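Local coordinates for protein putative beta-glucosidase (Bifidobacterium adolescentis, PDB 5WAB) that hydrolyses beta-glucosides as a family 3 glycoside hydrolase, and probably also releases terminal alpha-L-arabinopyranosyl units from ginsenosides, at residues 66-71 against 352-357; 335-340 against 402-407; 448-453 against 466-471; 547-552 against 578-583. One frame throughout, in Å; residues are numbered along the deposited sequence.

Contacts 2 and 3 are buried and belong to the same six-stranded sheet of the C-terminal alpha/beta domain. Contact 2 joins strands 334-337 and 403-409, contact 3 joins 444-449 and 465-468, and the two touch where Phe-340 packs on Ser-449. Their chemistry differs: contact 2 is regular parallel pairing with apolar side chains on both faces, while contact 3, at the strand ends, buries an amide and a carboxylate. Contacts 1 and 4 are only partly buried and join separate parts of the fold. Contact 1 ties an N-terminal barrel-region loop to the C-terminal domain mainly through backbone atoms; contact 4 packs the two sheets of the fibronectin-like domain through an aromatic ring and small apolar groups.

Contact 1 (66-71 against 352-357)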
loop_
_atom_site.group_PDB
_atom_site.type_symbol
_atom_site.label_atom_id
_atom_site.label_comp_id
_atom_site.label_asym_id
_atom_site.label_seq_id
_atom_site.Cartn_x
_atom_site.Cartn_y
_atom_site.Cartn_z
ATOM N N VAL A 66 -5.436 23.866 -0.403
ATOM C CA VAL A 66 -4.254 24.640 -0.004
ATOM C C VAL A 66 -3.034 24.051 -0.701
ATOM O O VAL A 66 -2.825 22.827 -0.633
ATOM C CB VAL A 66 -4.085 24.617 1.519
ATOM C CG1 VAL A 66 -2.736 25.205 1.915
ATOM C CG2 VAL A 66 -5.210 25.375 2.199
ATOM N N PRO A 67 -2.197 24.859 -1.353
ATOM C CA PRO A 67 -1.069 24.303 -2.122
ATOM C C PRO A 67 -0.147 23.459 -1.259
ATOM O O PRO A 67 0.378 23.916 -0.243
ATOM C CB PRO A 67 -0.360 25.552 -2.657
ATOM C CG PRO A 67 -1.422 26.602 -2.685
ATOM C CD PRO A 67 -2.290 26.322 -1.491
ATOM N N ALA A 68 0.038 22.210 -1.672
ATOM C CA ALA A 68 0.901 21.281 -0.960
ATOM C C ALA A 68 1.571 20.367 -1.973
ATOM O O ALA A 68 1.162 20.286 -3.133
ATOM C CB ALA A 68 0.118 20.470 0.080
ATOM N N THR A 69 2.611 19.673 -1.519
ATOM C CA THR A 69 3.319 18.735 -2.379
ATOM C C THR A 69 2.481 17.478 -2.580
ATOM O O THR A 69 2.126 16.797 -1.613
ATOM C CB THR A 69 4.674 18.381 -1.780
ATOM O OG1 THR A 69 5.461 19.573 -1.658
ATOM C CG2 THR A 69 5.401 17.362 -2.669
ATOM N N CYS A 70 2.162 17.173 -3.834
ATOM C CA CYS A 70 1.417 15.963 -4.164
ATOM C C CYS A 70 2.431 14.853 -4.406
ATOM O O CYS A 70 3.034 14.766 -5.478
ATOM C CB CYS A 70 0.518 16.193 -5.374
ATOM S SG CYS A 70 -0.495 14.762 -5.853
ATOM N N PHE A 71 2.631 14.007 -3.406
ATOM C CA PHE A 71 3.542 12.886 -3.559
ATOM C C PHE A 71 2.884 11.784 -4.384
ATOM O O PHE A 71 1.658 11.755 -4.531
ATOM C CB PHE A 71 3.954 12.362 -2.188
ATOM C CG PHE A 71 4.728 13.355 -1.378
ATOM C CD1 PHE A 71 6.098 13.478 -1.531
ATOM C CD2 PHE A 71 4.085 14.169 -0.462
ATOM C CE1 PHE A 71 6.813 14.398 -0.792
ATOM C CE2 PHE A 71 4.794 15.090 0.281
ATOM C CZ PHE A 71 6.161 15.204 0.116
ATOM N N SER A 352 -10.045 13.615 -3.725
ATOM C CA SER A 352 -8.690 13.446 -3.224
ATOM C C SER A 352 -7.710 14.411 -3.876
ATOM O O SER A 352 -6.495 14.221 -3.764
ATOM C CB SER A 352 -8.224 12.005 -3.446
ATOM O OG SER A 352 -8.143 11.702 -4.831
ATOM N N HIS A 353 -8.208 15.442 -4.547
ATOM C CA HIS A 353 -7.344 16.317 -5.324
ATOM C C HIS A 353 -6.447 17.148 -4.411
ATOM O O HIS A 353 -6.922 17.777 -3.461
ATOM C CB HIS A 353 -8.188 17.222 -6.220
ATOM C CG HIS A 353 -7.387 18.156 -7.072
ATOM N ND1 HIS A 353 -6.540 17.713 -8.065
ATOM C CD2 HIS A 353 -7.316 19.508 -7.090
ATOM C CE1 HIS A 353 -5.975 18.753 -8.654
ATOM N NE2 HIS A 353 -6.428 19.853 -8.081
ATOM N N ILE A 354 -5.148 17.139 -4.699
ATOM C CA ILE A 354 -4.180 18.012 -4.047
ATOM C C ILE A 354 -3.731 19.047 -5.069
ATOM O O ILE A 354 -3.237 18.688 -6.144
ATOM C CB ILE A 354 -2.973 17.230 -3.506
ATOM C CG1 ILE A 354 -3.385 16.294 -2.375
ATOM C CG2 ILE A 354 -1.876 18.181 -3.043
ATOM C CD1 ILE A 354 -2.221 15.536 -1.796
ATOM N N THR A 355 -3.893 20.322 -4.738
ATOM C CA THR A 355 -3.365 21.380 -5.593
ATOM C C THR A 355 -1.852 21.421 -5.444
ATOM O O THR A 355 -1.360 21.856 -4.395
ATOM C CB THR A 355 -3.965 22.735 -5.225
ATOM O OG1 THR A 355 -5.378 22.720 -5.462
ATOM C CG2 THR A 355 -3.327 23.836 -6.060
ATOM N N PRO A 356 -1.082 20.994 -6.439
ATOM C CA PRO A 356 0.368 20.895 -6.244
ATOM C C PRO A 356 1.026 22.261 -6.143
ATOM O O PRO A 356 0.548 23.254 -6.696
ATOM C CB PRO A 356 0.847 20.137 -7.488
ATOM C CG PRO A 356 -0.203 20.365 -8.517
ATOM C CD PRO A 356 -1.498 20.688 -7.820
ATOM N N THR A 357 2.132 22.304 -5.399
ATOM C CA THR A 357 2.939 23.518 -5.362
ATOM C C THR A 357 3.516 23.821 -6.739
ATOM O O THR A 357 3.543 24.978 -7.171
ATOM C CB THR A 357 4.060 23.383 -4.333
ATOM O OG1 THR A 357 4.868 22.246 -4.653
ATOM C CG2 THR A 357 3.480 23.198 -2.942
HETATM O O HOH W 1 -4.576 20.637 -1.834
#
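Two irregular loops meet here, 66-71 from the N-terminal, barrel-type region and 352-357 from the C-terminal region of this family 3 glycosidase. Ile-354 turns its side chain toward the other loop. With CG1 anti to the carbonyl carbon (chi1 -66°), its CG2 branch is the one that touches, lying 3.9 Å from Cys-70 CB and close to Ala-68 O. Cys-70 meets it chiefly with CB, SG standing anti to the backbone N (chi1 -178°). Thr-357 has OG1 between the backbone N and the carbonyl carbon (chi1 58°), which leaves CG2 anti to the carbonyl carbon and lays that methyl 3.5 Å from Ala-68 C. Its hydroxyl is bonded to Gln-474 NE2, whereas the hydroxyl of Thr-69 goes to Glu-96 on helix 83-99. Thr-69 CG2, anti to the backbone N, covers one face of the Phe-71 ring near its rim.

The backbones do the polar work. Ala-68 N gives a good bond to Thr-355 O, 3.1 Å long and nearly along the C=O axis. The return bond from Thr-357 N to Ala-68 O is weak and bent, and a CA-H contact from Pro-356 CA to Ala-68 O, at 3.3 Å, supplements it. A water donates to Val-66 O and accepts from Thr-355 N.

Gln-474 bonds Cys-70 N through OE1 as well as Thr-357 OG1 through NE2, so one amide grips both loops. The seam between the regions therefore rests on main-chain polar atoms, one water and that shared glutamine, with methyl groups filling in between.

Contact 2 (335-340 against 402-407)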
loop_
_atom_site.group_PDB
_atom_site.type_symbol
_atom_site.label_atom_id
_atom_site.label_comp_id
_atom_site.label_asym_id
_atom_site.label_seq_id
_atom_site.Cartn_x
_atom_site.Cartn_y
_atom_site.Cartn_z
ATOM N N ALA A 335 9.194 11.253 -31.049
ATOM C CA ALA A 335 7.780 11.484 -31.301
ATOM C C ALA A 335 7.017 11.148 -30.030
ATOM O O ALA A 335 6.964 9.984 -29.622
ATOM C CB ALA A 335 7.280 10.640 -32.464
ATOM N N VAL A 336 6.433 12.157 -29.402
ATOM C CA VAL A 336 5.668 11.958 -28.181
ATOM C C VAL A 336 4.195 11.943 -28.563
ATOM O O VAL A 336 3.688 12.904 -29.157
ATOM C CB VAL A 336 5.980 13.042 -27.138
ATOM C CG1 VAL A 336 5.082 12.875 -25.927
ATOM C CG2 VAL A 336 7.447 12.980 -26.732
ATOM N N ILE A 337 3.515 10.840 -28.251
ATOM C CA ILE A 337 2.117 10.633 -28.613
ATOM C C ILE A 337 1.331 10.253 -27.366
ATOM O O ILE A 337 1.791 9.448 -26.550
ATOM C CB ILE A 337 1.958 9.553 -29.707
ATOM C CG1 ILE A 337 2.737 9.937 -30.965
ATOM C CG2 ILE A 337 0.494 9.340 -30.057
ATOM C CD1 ILE A 337 2.636 8.912 -32.058
ATOM N N GLY A 338 0.142 10.831 -27.223
ATOM C CA GLY A 338 -0.714 10.520 -26.081
ATOM C C GLY A 338 -0.962 11.768 -25.257
ATOM O O GLY A 338 -0.037 12.462 -24.834
ATOM N N GLU A 339 -2.247 12.049 -25.022
ATOM C CA GLU A 339 -2.647 13.252 -24.298
ATOM C C GLU A 339 -2.119 13.265 -22.866
ATOM O O GLU A 339 -2.039 14.335 -22.254
ATOM C CB GLU A 339 -4.174 13.379 -24.316
ATOM C CG GLU A 339 -4.728 14.663 -23.715
ATOM C CD GLU A 339 -4.173 15.901 -24.382
ATOM O OE1 GLU A 339 -3.979 15.875 -25.617
ATOM O OE2 GLU A 339 -3.937 16.905 -23.677
ATOM N N PHE A 340 -1.776 12.100 -22.312
ATOM C CA PHE A 340 -1.212 12.056 -20.967
ATOM C C PHE A 340 0.094 12.837 -20.879
ATOM O O PHE A 340 0.464 13.309 -19.798
ATOM C CB PHE A 340 -0.974 10.608 -20.535
ATOM C CG PHE A 340 -2.232 9.802 -20.362
ATOM C CD1 PHE A 340 -3.049 9.998 -19.262
ATOM C CD2 PHE A 340 -2.583 8.835 -21.286
ATOM C CE1 PHE A 340 -4.204 9.250 -19.095
ATOM C CE2 PHE A 340 -3.735 8.085 -21.123
ATOM C CZ PHE A 340 -4.546 8.295 -20.027
ATOM N N ASP A 402 13.011 8.658 -34.607
ATOM C CA ASP A 402 13.824 7.531 -34.167
ATOM C C ASP A 402 13.049 6.666 -33.183
ATOM O O ASP A 402 12.952 5.444 -33.352
ATOM C CB ASP A 402 15.116 8.035 -33.518
ATOM C CG ASP A 402 16.045 8.713 -34.506
ATOM O OD1 ASP A 402 16.021 8.355 -35.705
ATOM O OD2 ASP A 402 16.809 9.599 -34.071
ATOM N N VAL A 403 12.484 7.286 -32.149
ATOM C CA VAL A 403 11.745 6.583 -31.110
ATOM C C VAL A 403 10.445 7.337 -30.865
ATOM O O VAL A 403 10.417 8.571 -30.897
ATOM C CB VAL A 403 12.559 6.471 -29.801
ATOM C CG1 VAL A 403 11.830 5.600 -28.787
ATOM C CG2 VAL A 403 13.949 5.919 -30.071
ATOM N N VAL A 404 9.365 6.594 -30.639
ATOM C CA VAL A 404 8.072 7.174 -30.302
ATOM C C VAL A 404 7.772 6.807 -28.855
ATOM O O VAL A 404 7.740 5.624 -28.496
ATOM C CB VAL A 404 6.958 6.722 -31.260
ATOM C CG1 VAL A 404 7.004 5.239 -31.490
ATOM C CG2 VAL A 404 5.594 7.140 -30.726
ATOM N N LEU A 405 7.590 7.827 -28.022
ATOM C CA LEU A 405 7.188 7.665 -26.628
ATOM C C LEU A 405 5.678 7.864 -26.558
ATOM O O LEU A 405 5.187 8.993 -26.620
ATOM C CB LEU A 405 7.930 8.659 -25.743
ATOM C CG LEU A 405 9.454 8.539 -25.788
ATOM C CD1 LEU A 405 10.122 9.595 -24.918
ATOM C CD2 LEU A 405 9.886 7.138 -25.378
ATOM N N MET A 406 4.942 6.762 -26.443
ATOM C CA MET A 406 3.487 6.798 -26.420
ATOM C C MET A 406 2.992 6.643 -24.992
ATOM O O MET A 406 3.324 5.663 -24.318
ATOM C CB MET A 406 2.891 5.698 -27.289
ATOM C CG MET A 406 1.396 5.831 -27.442
ATOM S SD MET A 406 0.791 4.718 -28.700
ATOM C CE MET A 406 1.833 5.226 -30.061
ATOM N N PHE A 407 2.182 7.599 -24.546
ATOM C CA PHE A 407 1.695 7.640 -23.169
ATOM C C PHE A 407 0.238 7.195 -23.147
ATOM O O PHE A 407 -0.645 7.898 -23.650
ATOM C CB PHE A 407 1.871 9.040 -22.587
ATOM C CG PHE A 407 3.303 9.391 -22.296
ATOM C CD1 PHE A 407 4.186 9.673 -23.329
ATOM C CD2 PHE A 407 3.767 9.443 -20.997
ATOM C CE1 PHE A 407 5.502 9.996 -23.073
ATOM C CE2 PHE A 407 5.087 9.769 -20.731
ATOM C CZ PHE A 407 5.952 10.044 -21.769
#
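Main-chain hydrogen bonds come first: strands 335-337 and 403-407 run parallel, their axes 16° apart. Ala-335 N bonds Val-403 O, and Ala-335 O takes Leu-405 N at 2.8 Å. Two residues on, Ile-337 repeats the pattern, with Ile-337 N bonding Leu-405 O and Phe-407 N giving its hydrogen to Ile-337 O at 2.8 Å, nearly along the C=O axis. CA-H contacts run beside them, such as Met-406 CA to Ile-337 O.

Apolar contacts sort by face. On one, Ile-337 CD1 rests obliquely on Val-404 CG2 at 3.7 Å, the valine branch anti to its own N, and Ala-335 and Met-406 share that face. On the other, Val-336 and Leu-405 meet loosely, and Val-336 CG1 approaches Phe-407 CE1 at 4.1 Å.

Where the first strand ends, two phenylalanines take over. Phe-340 CB and Phe-407 CB are 3.8 Å apart. Phe-340 also presents its ring edge to the backbone, Phe-340 CD2 lying 3.2 Å from Phe-407 O in the ring plane. Gly-338, with phi at 119°, lies where a CB would collide with Phe-407 O.

The pair sits within the six-stranded sheet of the C-terminal alpha/beta domain. Strand 373-376 flanks the first strand and 444-449 the second; helices 388-399 and 428-438 cover the Ile-337 face, while Phe-407 meets the ring of Phe-362.

Contact 3 (448-453 against 466-471); sequences LSNGSV and ILESWL
At the C-terminal ends of two parallel strands in the mixed, mainly parallel sheet of the C-terminal alpha/beta domain, a buried amide and a buried carboxylate face each other tip to tip. Asn-450 and Glu-468 have their planes 33° apart. Asn-450 ND2 gives one hydrogen, within the amide plane, to the syn lone pair of Glu-468 OE2 at 2.8 Å, and the other to Ser-452 O. Asn-450 OD1 lies 2.7 Å from Glu-468 OE1, so close that the acid probably carries a proton. A bend at chi2 (59°) brings the carboxylate there, and Trp-470 N meets OE1 from above its plane.

With CG anti to the backbone N, Glu-468 lays that carbon over one face of the Trp-470 indole, 3.4 Å above the plane and toward the rim. The indole edge meets the other segment, with CZ3 3.6 Å from Ser-452 C and CH2 beside Val-453 CG2. An alanine for Asn-450 would remove both ND2 bonds and probably leave Glu-468 OE2 less well satisfied and loop 450-453 less firmly held.

Leu-448 crosses Glu-468 at about a right angle. Ser-469 OG lies a very short 2.5 Å from Leu-448 O, which also accepts from Ser-469 N.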
loop_
_atom_site.group_PDB
_atom_site.type_symbol
_atom_site.label_atom_id
_atom_site.label_comp_id
_atom_site.label_asym_id
_atom_site.label_seq_id
_atom_site.Cartn_x
_atom_site.Cartn_y
_atom_site.Cartn_z
ATOM N N LEU A 448 2.762 3.885 -19.055
ATOM C CA LEU A 448 1.420 3.656 -18.530
ATOM C C LEU A 448 1.108 4.577 -17.356
ATOM O O LEU A 448 1.927 4.749 -16.449
ATOM C CB LEU A 448 1.262 2.201 -18.082
ATOM C CG LEU A 448 1.268 1.111 -19.154
ATOM C CD1 LEU A 448 1.314 -0.265 -18.511
ATOM C CD2 LEU A 448 0.046 1.237 -20.048
ATOM N N SER A 449 -0.097 5.151 -17.373
ATOM C CA SER A 449 -0.642 5.940 -16.272
ATOM C C SER A 449 -1.909 5.253 -15.783
ATOM O O SER A 449 -2.890 5.151 -16.529
ATOM C CB SER A 449 -0.961 7.370 -16.712
ATOM O OG SER A 449 0.202 8.074 -17.094
ATOM N N ASN A 450 -1.889 4.772 -14.543
ATOM C CA ASN A 450 -3.038 4.041 -14.025
ATOM C C ASN A 450 -2.919 3.906 -12.516
ATOM O O ASN A 450 -1.815 3.742 -11.990
ATOM C CB ASN A 450 -3.150 2.659 -14.683
ATOM C CG ASN A 450 -1.822 1.940 -14.744
ATOM O OD1 ASN A 450 -0.822 2.508 -15.181
ATOM N ND2 ASN A 450 -1.800 0.693 -14.299
ATOM N N GLY A 451 -4.059 4.008 -11.827
ATOM C CA GLY A 451 -4.073 3.842 -10.384
ATOM C C GLY A 451 -4.018 2.408 -9.909
ATOM O O GLY A 451 -3.595 2.161 -8.776
ATOM N N SER A 452 -4.431 1.455 -10.742
ATOM C CA SER A 452 -4.357 0.043 -10.390
ATOM C C SER A 452 -4.037 -0.754 -11.647
ATOM O O SER A 452 -3.938 -0.200 -12.746
ATOM C CB SER A 452 -5.651 -0.437 -9.728
ATOM O OG SER A 452 -5.469 -1.730 -9.174
ATOM N N VAL A 453 -3.870 -2.069 -11.472
ATOM C CA VAL A 453 -3.354 -2.929 -12.535
ATOM C C VAL A 453 -4.191 -2.779 -13.793
ATOM O O VAL A 453 -5.422 -2.874 -13.755
ATOM C CB VAL A 453 -3.328 -4.397 -12.073
ATOM C CG1 VAL A 453 -3.172 -5.314 -13.256
ATOM C CG2 VAL A 453 -2.185 -4.628 -11.116
ATOM N N ILE A 466 8.052 -1.069 -22.312
ATOM C CA ILE A 466 6.846 -0.814 -21.530
ATOM C C ILE A 466 7.267 -0.373 -20.137
ATOM O O ILE A 466 7.852 -1.156 -19.377
ATOM C CB ILE A 466 5.915 -2.031 -21.453
ATOM C CG1 ILE A 466 5.510 -2.476 -22.854
ATOM C CG2 ILE A 466 4.685 -1.720 -20.608
ATOM C CD1 ILE A 466 4.624 -3.686 -22.857
ATOM N N LEU A 467 6.979 0.877 -19.806
ATOM C CA LEU A 467 7.271 1.435 -18.498
ATOM C C LEU A 467 5.949 1.664 -17.778
ATOM O O LEU A 467 5.112 2.443 -18.246
ATOM C CB LEU A 467 8.067 2.734 -18.629
ATOM C CG LEU A 467 8.626 3.307 -17.330
ATOM C CD1 LEU A 467 9.630 2.339 -16.731
ATOM C CD2 LEU A 467 9.278 4.645 -17.605
ATOM N N GLU A 468 5.740 0.946 -16.679
ATOM C CA GLU A 468 4.556 1.122 -15.841
ATOM C C GLU A 468 4.876 2.173 -14.781
ATOM O O GLU A 468 5.615 1.901 -13.828
ATOM C CB GLU A 468 4.137 -0.207 -15.217
ATOM C CG GLU A 468 3.100 -0.112 -14.099
ATOM C CD GLU A 468 1.792 0.542 -14.519
ATOM O OE1 GLU A 468 1.744 1.788 -14.603
ATOM O OE2 GLU A 468 0.807 -0.191 -14.750
ATOM N N SER A 469 4.325 3.375 -14.948
ATOM C CA SER A 469 4.641 4.499 -14.077
ATOM C C SER A 469 3.534 4.815 -13.082
ATOM O O SER A 469 3.660 5.792 -12.338
ATOM C CB SER A 469 4.952 5.748 -14.912
ATOM O OG SER A 469 3.847 6.131 -15.710
ATOM N N TRP A 470 2.463 4.016 -13.053
ATOM C CA TRP A 470 1.355 4.168 -12.115
ATOM C C TRP A 470 0.870 5.608 -12.019
ATOM O O TRP A 470 0.485 6.211 -13.026
ATOM C CB TRP A 470 1.768 3.670 -10.729
ATOM C CG TRP A 470 2.215 2.247 -10.708
ATOM C CD1 TRP A 470 3.493 1.796 -10.577
ATOM C CD2 TRP A 470 1.386 1.081 -10.812
ATOM N NE1 TRP A 470 3.514 0.423 -10.594
ATOM C CE2 TRP A 470 2.234 -0.040 -10.737
ATOM C CE3 TRP A 470 0.010 0.878 -10.964
ATOM C CZ2 TRP A 470 1.755 -1.349 -10.810
ATOM C CZ3 TRP A 470 -0.466 -0.418 -11.036
ATOM C CH2 TRP A 470 0.406 -1.517 -10.959
ATOM N N LEU A 471 0.883 6.155 -10.805
ATOM C CA LEU A 471 0.649 7.571 -10.555
ATOM C C LEU A 471 1.868 8.122 -9.829
ATOM O O LEU A 471 2.269 7.588 -8.791
ATOM C CB LEU A 471 -0.627 7.800 -9.731
ATOM C CG LEU A 471 -1.955 7.366 -10.369
ATOM C CD1 LEU A 471 -3.130 7.591 -9.420
ATOM C CD2 LEU A 471 -2.190 8.088 -11.686
#

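Contact 4 (547-552 against 578-583)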
loop_
_atom_site.group_PDB
_atom_site.type_symbol
_atom_site.label_atom_id
_atom_site.label_comp_id
_atom_site.label_asym_id
_atom_site.label_seq_id
_atom_site.Cartn_x
_atom_site.Cartn_y
_atom_site.Cartn_z
ATOM N N SER A 547 15.769 -3.324 -15.166
ATOM C CA SER A 547 16.633 -2.185 -14.880
ATOM C C SER A 547 17.583 -2.002 -16.054
ATOM O O SER A 547 17.706 -2.873 -16.919
ATOM C CB SER A 547 17.408 -2.359 -13.568
ATOM O OG SER A 547 18.530 -3.198 -13.743
ATOM N N TYR A 548 18.247 -0.848 -16.091
ATOM C CA TYR A 548 19.294 -0.641 -17.084
ATOM C C TYR A 548 20.583 -1.383 -16.744
ATOM O O TYR A 548 21.476 -1.461 -17.595
ATOM C CB TYR A 548 19.594 0.855 -17.240
ATOM C CG TYR A 548 18.424 1.669 -17.754
ATOM C CD1 TYR A 548 17.354 1.058 -18.396
ATOM C CD2 TYR A 548 18.383 3.050 -17.580
ATOM C CE1 TYR A 548 16.277 1.795 -18.852
ATOM C CE2 TYR A 548 17.310 3.798 -18.036
ATOM C CZ TYR A 548 16.260 3.165 -18.674
ATOM O OH TYR A 548 15.189 3.904 -19.133
ATOM N N ALA A 549 20.699 -1.943 -15.542
ATOM C CA ALA A 549 21.887 -2.665 -15.111
ATOM C C ALA A 549 21.599 -4.156 -15.004
ATOM O O ALA A 549 20.457 -4.606 -15.102
ATOM C CB ALA A 549 22.388 -2.129 -13.765
ATOM N N THR A 550 22.662 -4.928 -14.795
ATOM C CA THR A 550 22.559 -6.356 -14.546
ATOM C C THR A 550 23.149 -6.668 -13.178
ATOM O O THR A 550 24.101 -6.018 -12.734
ATOM C CB THR A 550 23.277 -7.185 -15.629
ATOM O OG1 THR A 550 24.665 -6.831 -15.676
ATOM C CG2 THR A 550 22.648 -6.946 -16.990
ATOM N N PHE A 551 22.567 -7.659 -12.505
ATOM C CA PHE A 551 22.982 -8.023 -11.159
ATOM C C PHE A 551 23.115 -9.536 -11.048
ATOM O O PHE A 551 22.478 -10.290 -11.787
ATOM C CB PHE A 551 21.991 -7.483 -10.107
ATOM C CG PHE A 551 21.870 -5.983 -10.113
ATOM C CD1 PHE A 551 20.991 -5.349 -10.981
ATOM C CD2 PHE A 551 22.650 -5.206 -9.273
ATOM C CE1 PHE A 551 20.885 -3.971 -11.004
ATOM C CE2 PHE A 551 22.546 -3.822 -9.289
ATOM C CZ PHE A 551 21.663 -3.204 -10.157
ATOM N N ALA A 552 23.955 -9.966 -10.112
ATOM C CA ALA A 552 24.180 -11.375 -9.839
ATOM C C ALA A 552 24.186 -11.587 -8.335
ATOM O O ALA A 552 24.725 -10.763 -7.589
ATOM C CB ALA A 552 25.499 -11.867 -10.446
ATOM N N VAL A 578 26.422 0.289 -15.563
ATOM C CA VAL A 578 25.411 1.279 -15.217
ATOM C C VAL A 578 25.153 1.220 -13.719
ATOM O O VAL A 578 24.926 0.140 -13.164
ATOM C CB VAL A 578 24.109 1.050 -16.001
ATOM C CG1 VAL A 578 23.060 2.085 -15.598
ATOM C CG2 VAL A 578 24.387 1.082 -17.501
ATOM N N ASP A 579 25.175 2.382 -13.076
ATOM C CA ASP A 579 24.810 2.479 -11.668
ATOM C C ASP A 579 23.298 2.338 -11.534
ATOM O O ASP A 579 22.543 3.078 -12.175
ATOM C CB ASP A 579 25.282 3.814 -11.089
ATOM C CG ASP A 579 26.784 4.043 -11.266
ATOM O OD1 ASP A 579 27.504 3.095 -11.647
ATOM O OD2 ASP A 579 27.246 5.179 -11.027
ATOM N N ALA A 580 22.853 1.372 -10.730
ATOM C CA ALA A 580 21.425 1.127 -10.559
ATOM C C ALA A 580 21.200 0.373 -9.255
ATOM O O ALA A 580 22.133 -0.159 -8.652
ATOM C CB ALA A 580 20.845 0.351 -11.745
ATOM N N ALA A 581 19.935 0.321 -8.839
ATOM C CA ALA A 581 19.539 -0.340 -7.606
ATOM C C ALA A 581 18.855 -1.670 -7.900
ATOM O O ALA A 581 18.136 -1.817 -8.891
ATOM C CB ALA A 581 18.599 0.548 -6.785
ATOM N N GLU A 582 19.063 -2.629 -7.002
ATOM C CA GLU A 582 18.444 -3.945 -7.081
ATOM C C GLU A 582 17.750 -4.245 -5.763
ATOM O O GLU A 582 18.258 -3.898 -4.693
ATOM C CB GLU A 582 19.493 -5.027 -7.389
ATOM C CG GLU A 582 18.974 -6.459 -7.426
ATOM C CD GLU A 582 17.978 -6.702 -8.540
ATOM O OE1 GLU A 582 18.401 -7.137 -9.633
ATOM O OE2 GLU A 582 16.774 -6.447 -8.325
ATOM N N THR A 583 16.589 -4.884 -5.837
ATOM C CA THR A 583 15.819 -5.224 -4.649
ATOM C C THR A 583 15.819 -6.738 -4.484
ATOM O O THR A 583 15.099 -7.447 -5.195
ATOM C CB THR A 583 14.397 -4.679 -4.742
ATOM O OG1 THR A 583 14.448 -3.251 -4.822
ATOM C CG2 THR A 583 13.591 -5.086 -3.514
#
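The Phe-551 ring is the centre of this packing, and Glu-582 covers one of its faces with CB. Glu-582 CB sits over the middle of that face, 3.6 Å from the ring centroid and 8° off the normal, a clear CH-pi contact. The two side chains slide past each other in opposite directions; the carboxylate plane stands 69° from the ring, and Glu-582 OE1 lies 3.4 Å from Phe-551 CD1. The far end of the ring reaches the strand backbone: CZ is 3.4 Å from Ala-580 O, which lies at the ring edge in its plane. Beside it Ala-549 CB meets Ala-580 CB at 3.6 Å, and Val-578 CG1 touches Tyr-548 CB.

Torsions and a second shell set these groups. Glu-582 has CG anti to the backbone N and bends at chi2 (64°), which lets OE2 reach the N-H of the following residue, Thr-583. Glu-582 OE2 accepts that bond on its anti lone pair and is salt-bridged to Lys-493. Ser-547 OG accepts from Ala-549 N at 3.1 Å in an ST turn, and it too lies at the edge of the Phe-551 ring. Tyr-548 OH bonds Val-483 O.

An alanine at Phe-551 would lose the ring that covers Glu-582 CB and would probably loosen the packing of strand 551-560 on 580-590, the first strands of the two fibronectin-like sheets. Dispersion and weak CH contacts hold this face together, while the charge of Glu-582 is likely to be balanced chiefly by Lys-493.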